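Local coordinates for yeast glycogen phosphorylase (Saccharomyces cerevisiae, PDB 1YGP), which is a dimeric member of the carbohydrate phosphorylase family, of the GT-B clan, and holds pyridoxal-5'-phosphate, at residues I430-N435 / P464-R469; L453-I458 / F497-K502. One frame throughout, in Å; residues are numbered along the deposited sequence.

Interaction 1: I430-N435 / P464-R469; sequences IIYDIN and PERQIR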
loop_
_atom_site.group_PDB
_atom_site.type_symbol
_atom_site.label_atom_id
_atom_site.label_comp_id
_atom_site.label_asym_id
_atom_site.label_seq_id
_atom_site.Cartn_x
_atom_site.Cartn_y
_atom_site.Cartn_z
ATOM N N ILE A 430 -18.582 -25.109 22.834
ATOM C CA ILE A 430 -19.788 -24.335 23.070
ATOM C C ILE A 430 -20.877 -24.739 22.064
ATOM O O ILE A 430 -22.046 -24.825 22.465
ATOM C CB ILE A 430 -19.402 -22.820 23.009
ATOM C CG1 ILE A 430 -18.304 -22.522 24.025
ATOM C CG2 ILE A 430 -20.576 -21.952 23.409
ATOM C CD1 ILE A 430 -17.756 -21.097 24.066
ATOM N N ILE A 431 -20.580 -25.096 20.804
ATOM C CA ILE A 431 -21.644 -25.505 19.895
ATOM C C ILE A 431 -22.256 -26.816 20.369
ATOM O O ILE A 431 -23.485 -26.973 20.310
ATOM C CB ILE A 431 -21.109 -25.638 18.456
ATOM C CG1 ILE A 431 -20.644 -24.254 18.022
ATOM C CG2 ILE A 431 -22.197 -26.111 17.480
ATOM C CD1 ILE A 431 -20.009 -24.131 16.623
ATOM N N TYR A 432 -21.467 -27.755 20.900
ATOM C CA TYR A 432 -22.045 -28.969 21.449
ATOM C C TYR A 432 -22.930 -28.627 22.637
ATOM O O TYR A 432 -24.064 -29.109 22.692
ATOM C CB TYR A 432 -20.943 -29.927 21.867
ATOM C CG TYR A 432 -20.354 -30.723 20.704
ATOM C CD1 TYR A 432 -21.091 -30.881 19.533
ATOM C CD2 TYR A 432 -19.107 -31.349 20.821
ATOM C CE1 TYR A 432 -20.614 -31.657 18.494
ATOM C CE2 TYR A 432 -18.619 -32.125 19.775
ATOM C CZ TYR A 432 -19.387 -32.271 18.614
ATOM O OH TYR A 432 -18.936 -33.024 17.547
ATOM N N ASP A 433 -22.505 -27.739 23.537
ATOM C CA ASP A 433 -23.335 -27.353 24.671
ATOM C C ASP A 433 -24.648 -26.694 24.296
ATOM O O ASP A 433 -25.711 -27.113 24.766
ATOM C CB ASP A 433 -22.595 -26.397 25.577
ATOM C CG ASP A 433 -21.604 -27.022 26.550
ATOM O OD1 ASP A 433 -21.190 -28.175 26.392
ATOM O OD2 ASP A 433 -21.237 -26.314 27.484
ATOM N N ILE A 434 -24.571 -25.693 23.416
ATOM C CA ILE A 434 -25.716 -24.962 22.895
ATOM C C ILE A 434 -26.744 -25.959 22.355
ATOM O O ILE A 434 -27.921 -25.942 22.730
ATOM C CB ILE A 434 -25.149 -23.981 21.806
ATOM C CG1 ILE A 434 -24.498 -22.772 22.506
ATOM C CG2 ILE A 434 -26.250 -23.542 20.830
ATOM C CD1 ILE A 434 -23.714 -21.784 21.603
ATOM N N ASN A 435 -26.284 -26.896 21.522
ATOM C CA ASN A 435 -27.147 -27.897 20.904
ATOM C C ASN A 435 -27.784 -28.805 21.936
ATOM O O ASN A 435 -28.943 -29.189 21.778
ATOM C CB ASN A 435 -26.370 -28.784 19.929
ATOM C CG ASN A 435 -27.287 -29.705 19.135
ATOM O OD1 ASN A 435 -28.130 -29.265 18.374
ATOM N ND2 ASN A 435 -27.200 -31.017 19.167
ATOM N N PRO A 464 -19.182 -39.798 6.648
ATOM C CA PRO A 464 -18.764 -40.147 7.996
ATOM C C PRO A 464 -18.481 -38.891 8.788
ATOM O O PRO A 464 -18.167 -38.962 9.973
ATOM C CB PRO A 464 -17.539 -40.991 7.791
ATOM C CG PRO A 464 -16.884 -40.287 6.612
ATOM C CD PRO A 464 -18.087 -40.001 5.704
ATOM N N GLU A 465 -18.486 -37.746 8.110
ATOM C CA GLU A 465 -18.160 -36.508 8.758
ATOM C C GLU A 465 -19.450 -35.868 9.228
ATOM O O GLU A 465 -20.429 -35.747 8.493
ATOM C CB GLU A 465 -17.401 -35.621 7.758
ATOM C CG GLU A 465 -15.871 -35.711 7.848
ATOM C CD GLU A 465 -15.220 -34.987 9.048
ATOM O OE1 GLU A 465 -15.138 -35.560 10.141
ATOM O OE2 GLU A 465 -14.777 -33.842 8.882
ATOM N N ARG A 466 -19.487 -35.601 10.520
ATOM C CA ARG A 466 -20.611 -34.888 11.077
ATOM C C ARG A 466 -20.484 -33.429 10.699
ATOM O O ARG A 466 -19.385 -32.859 10.749
ATOM C CB ARG A 466 -20.647 -34.981 12.596
ATOM C CG ARG A 466 -20.945 -36.380 13.077
ATOM C CD ARG A 466 -21.444 -36.340 14.498
ATOM N NE ARG A 466 -20.416 -36.101 15.491
ATOM C CZ ARG A 466 -20.724 -35.922 16.784
ATOM N NH1 ARG A 466 -21.985 -35.949 17.238
ATOM N NH2 ARG A 466 -19.746 -35.737 17.664
ATOM N N GLN A 467 -21.598 -32.796 10.381
ATOM C CA GLN A 467 -21.572 -31.387 10.049
ATOM C C GLN A 467 -22.204 -30.605 11.197
ATOM O O GLN A 467 -22.994 -31.113 12.006
ATOM C CB GLN A 467 -22.383 -31.063 8.814
ATOM C CG GLN A 467 -22.285 -32.026 7.668
ATOM C CD GLN A 467 -20.909 -32.069 7.048
ATOM O OE1 GLN A 467 -19.992 -32.684 7.581
ATOM N NE2 GLN A 467 -20.707 -31.415 5.909
ATOM N N ILE A 468 -21.842 -29.331 11.231
ATOM C CA ILE A 468 -22.419 -28.373 12.135
ATOM C C ILE A 468 -23.281 -27.569 11.172
ATOM O O ILE A 468 -22.781 -26.988 10.192
ATOM C CB ILE A 468 -21.349 -27.486 12.741
ATOM C CG1 ILE A 468 -20.246 -28.306 13.368
ATOM C CG2 ILE A 468 -22.049 -26.551 13.732
ATOM C CD1 ILE A 468 -19.151 -27.437 13.988
ATOM N N ARG A 469 -24.581 -27.560 11.369
ATOM C CA ARG A 469 -25.439 -26.826 10.469
ATOM C C ARG A 469 -25.526 -25.385 10.956
ATOM O O ARG A 469 -26.234 -25.032 11.911
ATOM C CB ARG A 469 -26.789 -27.543 10.430
ATOM C CG ARG A 469 -26.541 -28.925 9.830
ATOM C CD ARG A 469 -27.796 -29.726 9.589
ATOM N NE ARG A 469 -28.242 -30.419 10.778
ATOM C CZ ARG A 469 -29.194 -31.356 10.709
ATOM N NH1 ARG A 469 -29.772 -31.691 9.553
ATOM N NH2 ARG A 469 -29.576 -31.984 11.818
#
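Ile-431 and Ile-468 supply the apolar part of this contact, mainly through one pair of methyl groups: CG2 of Ile-431 lies 3.8 Å from CG2 of Ile-468. Both present CG2, which stands anti to the backbone N, and the two side chains meet at about a right angle. In both the bond to CB is directed toward the opposite segment, and their CA atoms, 8.3 Å apart, are the closest CA pair of the two segments. Phe-420 of helix 417-423 touches both isoleucines and Ile-459 touches Ile-431, extending the buried hydrophobic layer beyond the methyl pair.

In terms of fold, the contact lays helix 425-445 against strand 467-469, the central member of a small antiparallel sheet flanked by strands 414-416 and 459-460. Backbone hydrogen bonds between Ile-468 and Trp-415 and between Gln-467 and Glu-460 tie this middle strand to its two neighbours.

The polar part lies toward the partly exposed side. There the phenol of Tyr-432 reaches the Arg-466 guanidinium, its OH sitting over one face of that group, 2.8 Å from NH2 and 3.5 Å from CZ of Arg-466. The angle at NH2 is poor for a hydrogen bond, and the ring and guanidinium planes are inclined by 35°, so the geometry supports close polar packing but neither a parallel stack nor an N-H...O bond. A bend at chi3 (-75°) turns the Arg-466 head group, whose stronger partner is Glu-461: NH1 forms a salt bridge to OE1 of that residue. Ile-459 also touches the side chains of both Tyr-432 and Arg-466, placing apolar packing beside the polar pair.

Interaction 2: L453-I458 / F497-K502; sequences LSRISI and FKDFIK
Arg-455 and Asp-499 form a two-pronged, side-on salt bridge between helix 451-456 and the first turn of helix 498-504, two short helices near the margin of the chain. NE of Arg-455 donates to OD2 of Asp-499 over 2.9 Å with an N-H...O angle of 157°, meeting the syn side of that oxygen; NH2 bonds to OD1 over 3.0 Å but arrives from above the carboxylate plane. The reason is that the two flat groups are strongly inclined, although both oxygens stay close to the guanidinium plane. The arginine chain bends at chi3, which brings its NE/NH2 edge round to the acid. Near the helix start, the Asp-499 carboxylate may also be favoured by the helix dipole.

Ile-456 provides the apolar half. Its chi1 (-149°) is not staggered, with CG2 between the backbone N and the carbonyl carbon; the extended CG1-CD1 arm reaches helix 498-504, CD1 lying 3.6 Å from CB of Asp-499. The same arm makes a CH-pi contact: CG1 of Ile-456 sits 3.8 Å from the centroid of the Phe-500 ring, 14° off its normal. Phe-472 and Phe-509 also pack on Phe-500, whose CZ lies 3.4 Å from O of Ile-456.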
loop_
_atom_site.group_PDB
_atom_site.type_symbol
_atom_site.label_atom_id
_atom_site.label_comp_id
_atom_site.label_asym_id
_atom_site.label_seq_id
_atom_site.Cartn_x
_atom_site.Cartn_y
_atom_site.Cartn_z
ATOM N N LEU A 453 -35.871 -34.769 16.911
ATOM C CA LEU A 453 -34.627 -34.441 17.559
ATOM C C LEU A 453 -33.519 -34.581 16.545
ATOM O O LEU A 453 -32.707 -33.667 16.424
ATOM C CB LEU A 453 -34.415 -35.364 18.749
ATOM C CG LEU A 453 -34.168 -34.639 20.073
ATOM C CD1 LEU A 453 -35.373 -33.783 20.421
ATOM C CD2 LEU A 453 -33.952 -35.641 21.198
ATOM N N SER A 454 -33.560 -35.617 15.716
ATOM C CA SER A 454 -32.539 -35.778 14.694
ATOM C C SER A 454 -32.623 -34.674 13.665
ATOM O O SER A 454 -31.595 -34.106 13.330
ATOM C CB SER A 454 -32.676 -37.084 13.931
ATOM N N ARG A 455 -33.808 -34.306 13.198
ATOM C CA ARG A 455 -33.954 -33.317 12.149
ATOM C C ARG A 455 -33.614 -31.888 12.541
ATOM O O ARG A 455 -33.011 -31.138 11.770
ATOM C CB ARG A 455 -35.373 -33.268 11.618
ATOM C CG ARG A 455 -35.910 -34.479 10.881
ATOM C CD ARG A 455 -37.172 -34.103 10.098
ATOM N NE ARG A 455 -38.148 -33.410 10.927
ATOM C CZ ARG A 455 -39.032 -34.045 11.693
ATOM N NH1 ARG A 455 -39.092 -35.380 11.730
ATOM N NH2 ARG A 455 -39.804 -33.321 12.499
ATOM N N ILE A 456 -34.023 -31.476 13.734
ATOM C CA ILE A 456 -33.877 -30.107 14.168
ATOM C C ILE A 456 -32.482 -29.882 14.755
ATOM O O ILE A 456 -32.145 -28.735 15.059
ATOM C CB ILE A 456 -35.086 -29.875 15.162
ATOM C CG1 ILE A 456 -35.503 -28.425 15.072
ATOM C CG2 ILE A 456 -34.742 -30.233 16.620
ATOM C CD1 ILE A 456 -36.758 -28.064 15.889
ATOM N N SER A 457 -31.646 -30.909 14.924
ATOM C CA SER A 457 -30.356 -30.736 15.570
ATOM C C SER A 457 -29.393 -29.880 14.781
ATOM O O SER A 457 -29.368 -29.897 13.555
ATOM C CB SER A 457 -29.674 -32.078 15.807
ATOM O OG SER A 457 -28.427 -32.026 16.509
ATOM N N ILE A 458 -28.558 -29.160 15.535
ATOM C CA ILE A 458 -27.503 -28.354 14.968
ATOM C C ILE A 458 -26.431 -29.319 14.497
ATOM O O ILE A 458 -25.869 -29.059 13.437
ATOM C CB ILE A 458 -26.943 -27.376 16.022
ATOM C CG1 ILE A 458 -28.000 -26.354 16.407
ATOM C CG2 ILE A 458 -25.728 -26.655 15.467
ATOM C CD1 ILE A 458 -27.574 -25.466 17.601
ATOM N N PHE A 497 -37.308 -24.379 7.406
ATOM C CA PHE A 497 -37.269 -24.160 8.848
ATOM C C PHE A 497 -38.525 -24.561 9.603
ATOM O O PHE A 497 -38.680 -24.214 10.789
ATOM C CB PHE A 497 -36.973 -22.694 9.138
ATOM C CG PHE A 497 -35.640 -22.238 8.581
ATOM C CD1 PHE A 497 -34.531 -23.090 8.588
ATOM C CD2 PHE A 497 -35.537 -20.956 8.052
ATOM C CE1 PHE A 497 -33.320 -22.653 8.062
ATOM C CE2 PHE A 497 -34.323 -20.525 7.527
ATOM C CZ PHE A 497 -33.216 -21.373 7.531
ATOM N N LYS A 498 -39.378 -25.377 8.964
ATOM C CA LYS A 498 -40.645 -25.830 9.543
ATOM C C LYS A 498 -40.578 -26.325 10.997
ATOM O O LYS A 498 -41.324 -25.882 11.876
ATOM C CB LYS A 498 -41.211 -26.946 8.677
ATOM N N ASP A 499 -39.617 -27.188 11.328
ATOM C CA ASP A 499 -39.486 -27.694 12.679
ATOM C C ASP A 499 -39.165 -26.581 13.667
ATOM O O ASP A 499 -39.673 -26.567 14.790
ATOM C CB ASP A 499 -38.400 -28.741 12.713
ATOM C CG ASP A 499 -38.631 -29.999 11.877
ATOM O OD1 ASP A 499 -39.778 -30.396 11.646
ATOM O OD2 ASP A 499 -37.633 -30.595 11.464
ATOM N N PHE A 500 -38.376 -25.593 13.227
ATOM C CA PHE A 500 -38.015 -24.465 14.070
ATOM C C PHE A 500 -39.244 -23.611 14.297
ATOM O O PHE A 500 -39.401 -23.061 15.391
ATOM C CB PHE A 500 -36.915 -23.630 13.423
ATOM C CG PHE A 500 -35.576 -24.334 13.566
ATOM C CD1 PHE A 500 -34.864 -24.235 14.760
ATOM C CD2 PHE A 500 -35.081 -25.135 12.535
ATOM C CE1 PHE A 500 -33.665 -24.946 14.917
ATOM C CE2 PHE A 500 -33.882 -25.840 12.710
ATOM C CZ PHE A 500 -33.172 -25.750 13.899
ATOM N N ILE A 501 -40.175 -23.545 13.328
ATOM C CA ILE A 501 -41.416 -22.802 13.524
ATOM C C ILE A 501 -42.220 -23.582 14.544
ATOM O O ILE A 501 -42.790 -22.944 15.418
ATOM C CB ILE A 501 -42.352 -22.694 12.313
ATOM C CG1 ILE A 501 -41.643 -22.546 10.993
ATOM C CG2 ILE A 501 -43.218 -21.482 12.569
ATOM C CD1 ILE A 501 -40.658 -21.391 10.914
ATOM N N LYS A 502 -42.270 -24.919 14.487
ATOM C CA LYS A 502 -43.046 -25.696 15.443
ATOM C C LYS A 502 -42.579 -25.420 16.854
ATOM O O LYS A 502 -43.378 -25.091 17.716
ATOM C CB LYS A 502 -42.907 -27.199 15.214
#

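The segments alternate along the chain, in the order 430-435, 453-458, 464-469, 497-502, so the two contacts interlock. Their centres are 14 Å apart, each about 30 Å from the centre of the chain. Ile-458 joins them through its backbone: its O lies 2.9 Å from N of Arg-469, and its N lies 2.9 Å from OD1 of Asn-435, both probable hydrogen bonds. Helix 425-445 serves both, since Phe-438 and Leu-439, farther along it, pack on Ile-456. Arg-469, at the N-cap of helix 470-477, also sends NH2 to O of Ser-454. Helix 498-504 precedes strand 509-511, an outermost strand of the large mixed sheet, so the contacts join the small antiparallel sheet to that edge.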